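Local atomic coordinates of VESB protease (Vibrio cholerae, PDB entry 4LK4), a protein that is a secreted protease of the trypsin-like S1 family, probably cleaving peptide bonds as a serine endopeptidase. Residues I84-S96 / W240-V253. The protein carries 1 engineered substitution. Sequence-based numbering, arbitrary orientation.
Sequences IAAQKIYRHLSYS and WITKHTNQLSYDQV
Tyr90 fills the tight part of this contact, its ring meeting both His244 and Tyr250 obliquely in an aromatic cluster. CE2 of Tyr90 sits over one face of the Tyr250 ring, toward its rim, 3.7 Å from Tyr250 CE1, planes 51° apart. Tyr90 OH receives the backbone N-H of Tyr250 (N to OH 2.9 Å) and bonds Glu108, fixing the buried hydroxyl. The Gln252 amide grips the Arg91 backbone twice: OE1 accepts from Arg91 N at 2.9 Å, and NE2 donates to Arg91 O at 2.7 Å. Gln252 gets there with CG anti to its backbone N (chi1 -163°) and an extended chain. His92 and the five-membered ring of Trp240 form an offset stack, while His244 ND1 lies over the opposite indole face; a water joins Trp240 NE1 to Leu93 N. The outer side is looser: Lys88 NZ stays 4.1 Å from Asp251 OD1, beyond salt-bridge range (OD2 bonds Thr269 N), and Leu93 CD2 touches solvent-exposed Val253. The contact joins barrel strand 82-91 of the trypsin-like domain to helix 238-243, the loop after it and the start of strand 248-258 in the Ig-like domain, with strand 105-109 beside Trp240 and strand 338-349 against Tyr250.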
ATOM      1  N   ILE A  84      -5.798  -6.045  14.580  1.00 47.76           N
ATOM      2  CA  ILE A  84      -6.983  -6.093  13.726  1.00 48.30           C
ATOM      3  C   ILE A  84      -6.700  -6.884  12.432  1.00 47.00           C
ATOM      4  O   ILE A  84      -5.645  -6.749  11.821  1.00 45.27           O
ATOM      5  CB  ILE A  84      -7.401  -4.671  13.332  1.00 49.63           C
ATOM      6  CG1 ILE A  84      -7.567  -3.811  14.576  1.00 51.56           C
ATOM      7  CG2 ILE A  84      -8.708  -4.671  12.548  1.00 50.86           C
ATOM      8  CD1 ILE A  84      -8.084  -2.428  14.251  1.00 53.03           C
ATOM      9  N   ALA A  85      -7.664  -7.660  11.975  1.00 47.48           N
ATOM     10  CA  ALA A  85      -7.472  -8.412  10.729  1.00 47.92           C
ATOM     11  C   ALA A  85      -7.514  -7.534   9.481  1.00 47.19           C
ATOM     12  O   ALA A  85      -8.266  -6.560   9.404  1.00 47.36           O
ATOM     13  CB  ALA A  85      -8.513  -9.518  10.599  1.00 49.33           C
ATOM     14  N   ALA A  86      -6.703  -7.903   8.503  1.00 46.14           N
ATOM     15  CA  ALA A  86      -6.784  -7.302   7.199  1.00 46.99           C
ATOM     16  C   ALA A  86      -7.977  -7.930   6.480  1.00 50.19           C
ATOM     17  O   ALA A  86      -8.266  -9.124   6.671  1.00 51.10           O
ATOM     18  CB  ALA A  86      -5.505  -7.557   6.443  1.00 45.75           C
ATOM     19  N   GLN A  87      -8.704  -7.147   5.696  1.00 50.83           N
ATOM     20  CA  GLN A  87      -9.716  -7.754   4.852  1.00 54.16           C
ATOM     21  C   GLN A  87      -9.469  -7.513   3.371  1.00 53.67           C
ATOM     22  O   GLN A  87      -9.794  -8.388   2.570  1.00 58.17           O
ATOM     23  CB  GLN A  87     -11.142  -7.373   5.270  1.00 57.95           C
ATOM     24  CG  GLN A  87     -11.682  -6.078   4.704  1.00 59.69           C
ATOM     25  CD  GLN A  87     -13.128  -5.823   5.123  1.00 62.80           C
ATOM     26  OE1 GLN A  87     -13.751  -6.656   5.796  1.00 62.95           O
ATOM     27  NE2 GLN A  87     -13.664  -4.659   4.727  1.00 62.17           N
ATOM     28  N   LYS A  88      -8.892  -6.375   2.992  1.00 50.56           N
ATOM     29  CA  LYS A  88      -8.454  -6.183   1.606  1.00 49.52           C
ATOM     30  C   LYS A  88      -7.086  -5.523   1.497  1.00 46.62           C
ATOM     31  O   LYS A  88      -6.675  -4.737   2.344  1.00 46.57           O
ATOM     32  CB  LYS A  88      -9.500  -5.361   0.827  1.00 51.77           C
ATOM     33  CG  LYS A  88     -10.845  -6.056   0.606  1.00 53.72           C
ATOM     34  CD  LYS A  88     -10.821  -6.936  -0.637  1.00 56.26           C
ATOM     35  CE  LYS A  88     -11.899  -8.041  -0.672  1.00 58.78           C
ATOM     36  NZ  LYS A  88     -13.204  -7.695  -0.048  1.00 59.34           N
ATOM     37  N   ILE A  89      -6.397  -5.834   0.420  1.00 45.33           N
ATOM     38  CA  ILE A  89      -5.150  -5.216   0.069  1.00 44.72           C
ATOM     39  C   ILE A  89      -5.273  -4.563  -1.324  1.00 44.45           C
ATOM     40  O   ILE A  89      -5.781  -5.171  -2.256  1.00 44.74           O
ATOM     41  CB  ILE A  89      -4.009  -6.242   0.150  1.00 45.68           C
ATOM     42  CG1 ILE A  89      -3.751  -6.565   1.635  1.00 48.31           C
ATOM     43  CG2 ILE A  89      -2.714  -5.665  -0.426  1.00 45.01           C
ATOM     44  CD1 ILE A  89      -2.724  -7.652   1.905  1.00 48.28           C
ATOM     45  N   TYR A  90      -4.852  -3.303  -1.429  1.00 43.25           N
ATOM     46  CA  TYR A  90      -4.743  -2.628  -2.714  1.00 44.99           C
ATOM     47  C   TYR A  90      -3.276  -2.331  -2.955  1.00 44.81           C
ATOM     48  O   TYR A  90      -2.651  -1.653  -2.154  1.00 45.86           O
ATOM     49  CB  TYR A  90      -5.581  -1.336  -2.745  1.00 44.88           C
ATOM     50  CG  TYR A  90      -6.986  -1.602  -2.307  1.00 46.16           C
ATOM     51  CD1 TYR A  90      -7.349  -1.539  -0.979  1.00 46.47           C
ATOM     52  CD2 TYR A  90      -7.934  -1.983  -3.208  1.00 47.31           C
ATOM     53  CE1 TYR A  90      -8.637  -1.839  -0.571  1.00 47.47           C
ATOM     54  CE2 TYR A  90      -9.225  -2.246  -2.820  1.00 48.92           C
ATOM     55  CZ  TYR A  90      -9.575  -2.192  -1.496  1.00 48.93           C
ATOM     56  OH  TYR A  90     -10.885  -2.499  -1.133  1.00 50.55           O
ATOM     57  N   ARG A  91      -2.713  -2.867  -4.026  1.00 45.20           N
ATOM     58  CA  ARG A  91      -1.348  -2.524  -4.396  1.00 45.33           C
ATOM     59  C   ARG A  91      -1.354  -1.646  -5.614  1.00 45.22           C
ATOM     60  O   ARG A  91      -2.279  -1.696  -6.407  1.00 46.68           O
ATOM     61  CB  ARG A  91      -0.576  -3.785  -4.722  1.00 47.51           C
ATOM     62  CG  ARG A  91      -0.510  -4.784  -3.581  1.00 48.03           C
ATOM     63  CD  ARG A  91      -0.138  -6.143  -4.149  1.00 51.80           C
ATOM     64  NE  ARG A  91       1.243  -6.457  -3.870  1.00 54.93           N
ATOM     65  CZ  ARG A  91       2.038  -7.223  -4.611  1.00 56.77           C
ATOM     66  NH1 ARG A  91       1.632  -7.764  -5.758  1.00 56.80           N
ATOM     67  NH2 ARG A  91       3.286  -7.428  -4.186  1.00 57.27           N
ATOM     68  N   HIS A  92      -0.311  -0.856  -5.811  1.00 44.37           N
ATOM     69  CA  HIS A  92      -0.264  -0.041  -7.005  1.00 44.37           C
ATOM     70  C   HIS A  92      -0.260  -0.950  -8.214  1.00 45.31           C
ATOM     71  O   HIS A  92       0.478  -1.911  -8.260  1.00 45.35           O
ATOM     72  CB  HIS A  92       0.954   0.850  -7.028  1.00 43.65           C
ATOM     73  CG  HIS A  92       0.758   2.073  -7.859  1.00 44.55           C
ATOM     74  ND1 HIS A  92       0.855   2.053  -9.229  1.00 46.28           N
ATOM     75  CD2 HIS A  92       0.422   3.341  -7.525  1.00 45.06           C
ATOM     76  CE1 HIS A  92       0.611   3.257  -9.709  1.00 46.83           C
ATOM     77  NE2 HIS A  92       0.344   4.059  -8.695  1.00 46.50           N
ATOM     78  N   LEU A  93      -1.097  -0.662  -9.197  1.00 47.43           N
ATOM     79  CA  LEU A  93      -1.222  -1.539 -10.352  1.00 48.68           C
ATOM     80  C   LEU A  93      -0.025  -1.427 -11.311  1.00 50.14           C
ATOM     81  O   LEU A  93       0.153  -2.292 -12.179  1.00 51.01           O
ATOM     82  CB  LEU A  93      -2.548  -1.290 -11.063  1.00 50.07           C
ATOM     83  CG  LEU A  93      -3.771  -1.765 -10.260  1.00 49.98           C
ATOM     84  CD1 LEU A  93      -5.029  -1.492 -11.065  1.00 51.19           C
ATOM     85  CD2 LEU A  93      -3.697  -3.252  -9.933  1.00 50.18           C
ATOM     86  N   SER A  94       0.787  -0.378 -11.133  1.00 50.21           N
ATOM     87  CA  SER A  94       2.092  -0.228 -11.800  1.00 51.24           C
ATOM     88  C   SER A  94       3.280  -0.684 -10.923  1.00 49.48           C
ATOM     89  O   SER A  94       4.440  -0.532 -11.306  1.00 49.87           O
ATOM     90  CB  SER A  94       2.285   1.223 -12.281  1.00 52.12           C
ATOM     91  OG  SER A  94       1.250   1.567 -13.221  1.00 55.28           O
ATOM     92  N   TYR A  95       3.002  -1.264  -9.763  1.00 47.87           N
ATOM     93  CA  TYR A  95       4.057  -1.899  -8.967  1.00 47.17           C
ATOM     94  C   TYR A  95       4.748  -2.926  -9.827  1.00 49.00           C
ATOM     95  O   TYR A  95       4.086  -3.722 -10.505  1.00 49.84           O
ATOM     96  CB  TYR A  95       3.487  -2.575  -7.724  1.00 45.11           C
ATOM     97  CG  TYR A  95       4.440  -3.524  -7.045  1.00 44.19           C
ATOM     98  CD1 TYR A  95       5.637  -3.079  -6.491  1.00 43.48           C
ATOM     99  CD2 TYR A  95       4.135  -4.867  -6.946  1.00 44.77           C
ATOM    100  CE1 TYR A  95       6.498  -3.953  -5.847  1.00 42.72           C
ATOM    101  CE2 TYR A  95       4.982  -5.746  -6.329  1.00 44.24           C
ATOM    102  CZ  TYR A  95       6.161  -5.289  -5.775  1.00 43.99           C
ATOM    103  OH  TYR A  95       6.979  -6.213  -5.191  1.00 43.54           O
ATOM    104  N   SER A  96       6.066  -2.866  -9.855  1.00 50.56           N
ATOM    105  CA  SER A  96       6.876  -3.879 -10.528  1.00 55.93           C
ATOM    106  C   SER A  96       7.832  -4.438  -9.485  1.00 55.58           C
ATOM    107  O   SER A  96       8.645  -3.698  -8.926  1.00 56.07           O
ATOM    108  CB  SER A  96       7.671  -3.294 -11.715  1.00 59.35           C
ATOM    109  OG  SER A  96       8.472  -2.167 -11.322  1.00 65.23           O
ATOM    110  N   TRP A 240      -3.194   8.651  -5.311  1.00 46.60           N
ATOM    111  CA  TRP A 240      -3.384   7.206  -5.377  1.00 44.79           C
ATOM    112  C   TRP A 240      -3.902   6.708  -4.029  1.00 44.34           C
ATOM    113  O   TRP A 240      -4.806   5.865  -3.959  1.00 43.98           O
ATOM    114  CB  TRP A 240      -2.101   6.494  -5.806  1.00 43.97           C
ATOM    115  CG  TRP A 240      -2.291   5.033  -5.912  1.00 43.84           C
ATOM    116  CD1 TRP A 240      -2.695   4.340  -7.018  1.00 44.91           C
ATOM    117  CD2 TRP A 240      -2.134   4.074  -4.864  1.00 42.60           C
ATOM    118  NE1 TRP A 240      -2.783   3.000  -6.723  1.00 44.75           N
ATOM    119  CE2 TRP A 240      -2.453   2.813  -5.404  1.00 42.98           C
ATOM    120  CE3 TRP A 240      -1.777   4.160  -3.507  1.00 42.06           C
ATOM    121  CZ2 TRP A 240      -2.415   1.650  -4.649  1.00 42.03           C
ATOM    122  CZ3 TRP A 240      -1.749   3.010  -2.766  1.00 41.02           C
ATOM    123  CH2 TRP A 240      -2.070   1.766  -3.343  1.00 41.78           C
ATOM    124  N   ILE A 241      -3.363   7.286  -2.959  1.00 43.26           N
ATOM    125  CA  ILE A 241      -3.751   6.909  -1.605  1.00 43.35           C
ATOM    126  C   ILE A 241      -5.195   7.290  -1.335  1.00 44.69           C
ATOM    127  O   ILE A 241      -5.952   6.511  -0.799  1.00 44.92           O
ATOM    128  CB  ILE A 241      -2.836   7.570  -0.549  1.00 42.53           C
ATOM    129  CG1 ILE A 241      -1.437   6.972  -0.669  1.00 41.54           C
ATOM    130  CG2 ILE A 241      -3.367   7.346   0.871  1.00 42.62           C
ATOM    131  CD1 ILE A 241      -0.352   7.816  -0.068  1.00 41.44           C
ATOM    132  N   THR A 242      -5.556   8.506  -1.710  1.00 46.32           N
ATOM    133  CA  THR A 242      -6.915   8.992  -1.538  1.00 47.19           C
ATOM    134  C   THR A 242      -7.883   8.079  -2.255  1.00 48.69           C
ATOM    135  O   THR A 242      -8.913   7.717  -1.707  1.00 50.11           O
ATOM    136  CB  THR A 242      -7.022  10.404  -2.090  1.00 47.32           C
ATOM    137  OG1 THR A 242      -6.182  11.241  -1.305  1.00 45.22           O
ATOM    138  CG2 THR A 242      -8.472  10.915  -2.069  1.00 48.98           C
ATOM    139  N   LYS A 243      -7.527   7.691  -3.470  1.00 50.12           N
ATOM    140  CA  LYS A 243      -8.380   6.827  -4.280  1.00 51.96           C
ATOM    141  C   LYS A 243      -8.590   5.456  -3.636  1.00 50.46           C
ATOM    142  O   LYS A 243      -9.662   4.872  -3.798  1.00 50.80           O
ATOM    143  CB  LYS A 243      -7.816   6.677  -5.696  1.00 54.67           C
ATOM    144  CG  LYS A 243      -8.376   5.474  -6.447  1.00 58.61           C
ATOM    145  CD  LYS A 243      -7.963   5.387  -7.915  1.00 60.41           C
ATOM    146  CE  LYS A 243      -8.307   4.009  -8.454  1.00 63.27           C
ATOM    147  NZ  LYS A 243      -8.226   3.934  -9.929  1.00 65.95           N
ATOM    148  N   HIS A 244      -7.603   4.948  -2.885  1.00 48.10           N
ATOM    149  CA  HIS A 244      -7.733   3.630  -2.276  1.00 46.25           C
ATOM    150  C   HIS A 244      -8.031   3.645  -0.779  1.00 46.95           C
ATOM    151  O   HIS A 244      -7.946   2.614  -0.130  1.00 45.84           O
ATOM    152  CB  HIS A 244      -6.520   2.788  -2.616  1.00 45.28           C
ATOM    153  CG  HIS A 244      -6.419   2.480  -4.073  1.00 46.74           C
ATOM    154  ND1 HIS A 244      -5.757   3.303  -4.960  1.00 48.17           N
ATOM    155  CD2 HIS A 244      -6.935   1.464  -4.812  1.00 47.41           C
ATOM    156  CE1 HIS A 244      -5.887   2.822  -6.188  1.00 48.43           C
ATOM    157  NE2 HIS A 244      -6.585   1.701  -6.124  1.00 48.46           N
ATOM    158  N   THR A 245      -8.426   4.798  -0.238  1.00 48.38           N
ATOM    159  CA  THR A 245      -8.876   4.903   1.157  1.00 48.70           C
ATOM    160  C   THR A 245     -10.216   5.624   1.174  1.00 52.47           C
ATOM    161  O   THR A 245     -10.512   6.427   2.062  1.00 52.37           O
ATOM    162  CB  THR A 245      -7.865   5.701   1.989  1.00 48.57           C
ATOM    163  OG1 THR A 245      -7.655   6.991   1.385  1.00 47.97           O
ATOM    164  CG2 THR A 245      -6.515   4.952   2.110  1.00 46.18           C
ATOM    165  N   ASN A 246     -11.038   5.312   0.173  1.00 56.15           N
ATOM    166  CA  ASN A 246     -12.224   6.083  -0.168  1.00 58.71           C
ATOM    167  C   ASN A 246     -13.525   5.332   0.165  1.00 60.17           C
ATOM    168  O   ASN A 246     -14.592   5.631  -0.374  1.00 61.46           O
ATOM    169  CB  ASN A 246     -12.136   6.390  -1.663  1.00 60.92           C
ATOM    170  CG  ASN A 246     -12.832   7.676  -2.052  1.00 65.73           C
ATOM    171  OD1 ASN A 246     -13.320   8.426  -1.210  1.00 66.37           O
ATOM    172  ND2 ASN A 246     -12.913   7.917  -3.356  1.00 69.91           N
ATOM    173  N   GLN A 247     -13.437   4.334   1.037  1.00 59.11           N
ATOM    174  CA  GLN A 247     -14.631   3.600   1.516  1.00 61.54           C
ATOM    175  C   GLN A 247     -15.442   2.899   0.422  1.00 61.15           C
ATOM    176  O   GLN A 247     -16.655   2.668   0.553  1.00 63.01           O
ATOM    177  CB  GLN A 247     -15.520   4.509   2.365  1.00 65.04           C
ATOM    178  CG  GLN A 247     -14.773   5.176   3.513  1.00 66.23           C
ATOM    179  CD  GLN A 247     -15.660   6.139   4.269  1.00 71.56           C
ATOM    180  OE1 GLN A 247     -16.182   5.807   5.331  1.00 74.64           O
ATOM    181  NE2 GLN A 247     -15.860   7.335   3.708  1.00 73.56           N
ATOM    182  N   LEU A 248     -14.740   2.552  -0.651  1.00 58.82           N
ATOM    183  CA  LEU A 248     -15.239   1.649  -1.672  1.00 58.10           C
ATOM    184  C   LEU A 248     -14.325   0.437  -1.586  1.00 55.48           C
ATOM    185  O   LEU A 248     -13.168   0.497  -1.990  1.00 51.95           O
ATOM    186  CB  LEU A 248     -15.152   2.302  -3.058  1.00 58.02           C
ATOM    187  CG  LEU A 248     -15.506   1.434  -4.270  1.00 58.96           C
ATOM    188  CD1 LEU A 248     -16.876   0.804  -4.061  1.00 61.60           C
ATOM    189  CD2 LEU A 248     -15.463   2.221  -5.580  1.00 58.85           C
ATOM    190  N   SER A 249     -14.847  -0.646  -1.029  1.00 55.94           N
ATOM    191  CA  SER A 249     -14.081  -1.866  -0.851  1.00 54.75           C
ATOM    192  C   SER A 249     -14.334  -2.868  -1.971  1.00 55.66           C
ATOM    193  O   SER A 249     -15.478  -3.257  -2.250  1.00 59.10           O
ATOM    194  CB  SER A 249     -14.426  -2.522   0.472  1.00 55.24           C
ATOM    195  OG  SER A 249     -13.732  -3.741   0.606  1.00 54.64           O
ATOM    196  N   TYR A 250     -13.256  -3.338  -2.574  1.00 54.16           N
ATOM    197  CA  TYR A 250     -13.377  -4.287  -3.650  1.00 54.04           C
ATOM    198  C   TYR A 250     -12.158  -5.194  -3.883  1.00 52.62           C
ATOM    199  O   TYR A 250     -11.044  -4.919  -3.429  1.00 50.46           O
ATOM    200  CB  TYR A 250     -13.674  -3.511  -4.914  1.00 54.15           C
ATOM    201  CG  TYR A 250     -12.575  -2.586  -5.354  1.00 52.33           C
ATOM    202  CD1 TYR A 250     -12.403  -1.333  -4.756  1.00 52.68           C
ATOM    203  CD2 TYR A 250     -11.708  -2.950  -6.369  1.00 51.12           C
ATOM    204  CE1 TYR A 250     -11.391  -0.467  -5.166  1.00 50.61           C
ATOM    205  CE2 TYR A 250     -10.685  -2.102  -6.782  1.00 50.79           C
ATOM    206  CZ  TYR A 250     -10.530  -0.852  -6.182  1.00 50.22           C
ATOM    207  OH  TYR A 250      -9.540   0.007  -6.633  1.00 49.15           O
ATOM    208  N   ASP A 251     -12.404  -6.269  -4.628  1.00 53.58           N
ATOM    209  CA  ASP A 251     -11.352  -7.157  -5.124  1.00 52.51           C
ATOM    210  C   ASP A 251     -10.581  -6.436  -6.226  1.00 51.90           C
ATOM    211  O   ASP A 251     -11.139  -6.116  -7.305  1.00 53.80           O
ATOM    212  CB  ASP A 251     -11.956  -8.460  -5.686  1.00 53.68           C
ATOM    213  CG  ASP A 251     -12.853  -9.176  -4.683  1.00 55.11           C
ATOM    214  OD1 ASP A 251     -12.348  -9.506  -3.598  1.00 55.96           O
ATOM    215  OD2 ASP A 251     -14.046  -9.420  -4.969  1.00 57.28           O
ATOM    216  N   GLN A 252      -9.304  -6.187  -5.974  1.00 49.94           N
ATOM    217  CA  GLN A 252      -8.488  -5.455  -6.922  1.00 49.61           C
ATOM    218  C   GLN A 252      -7.922  -6.362  -8.009  1.00 50.66           C
ATOM    219  O   GLN A 252      -8.137  -6.121  -9.182  1.00 51.48           O
ATOM    220  CB  GLN A 252      -7.340  -4.770  -6.209  1.00 47.43           C
ATOM    221  CG  GLN A 252      -6.689  -3.663  -7.028  1.00 45.70           C
ATOM    222  CD  GLN A 252      -5.328  -3.255  -6.464  1.00 43.42           C
ATOM    223  OE1 GLN A 252      -4.667  -4.023  -5.776  1.00 41.15           O
ATOM    224  NE2 GLN A 252      -4.903  -2.047  -6.789  1.00 42.56           N
ATOM    225  N   VAL A 253      -7.205  -7.407  -7.615  1.00 51.37           N
ATOM    226  CA  VAL A 253      -6.416  -8.182  -8.564  1.00 52.21           C
ATOM    227  C   VAL A 253      -6.797  -9.618  -8.383  1.00 53.80           C
ATOM    228  O   VAL A 253      -6.657 -10.169  -7.308  1.00 57.49           O
ATOM    229  CB  VAL A 253      -4.884  -8.061  -8.319  1.00 50.19           C
ATOM    230  CG1 VAL A 253      -4.106  -8.942  -9.283  1.00 51.49           C
ATOM    231  CG2 VAL A 253      -4.418  -6.639  -8.494  1.00 49.40           C
TER
HETATM  232  O   HOH W   1      -8.497  -5.760  -3.059  1.00 40.44           O
HETATM  233  O   HOH W   2      -2.811   1.662  -9.406  1.00 40.73           O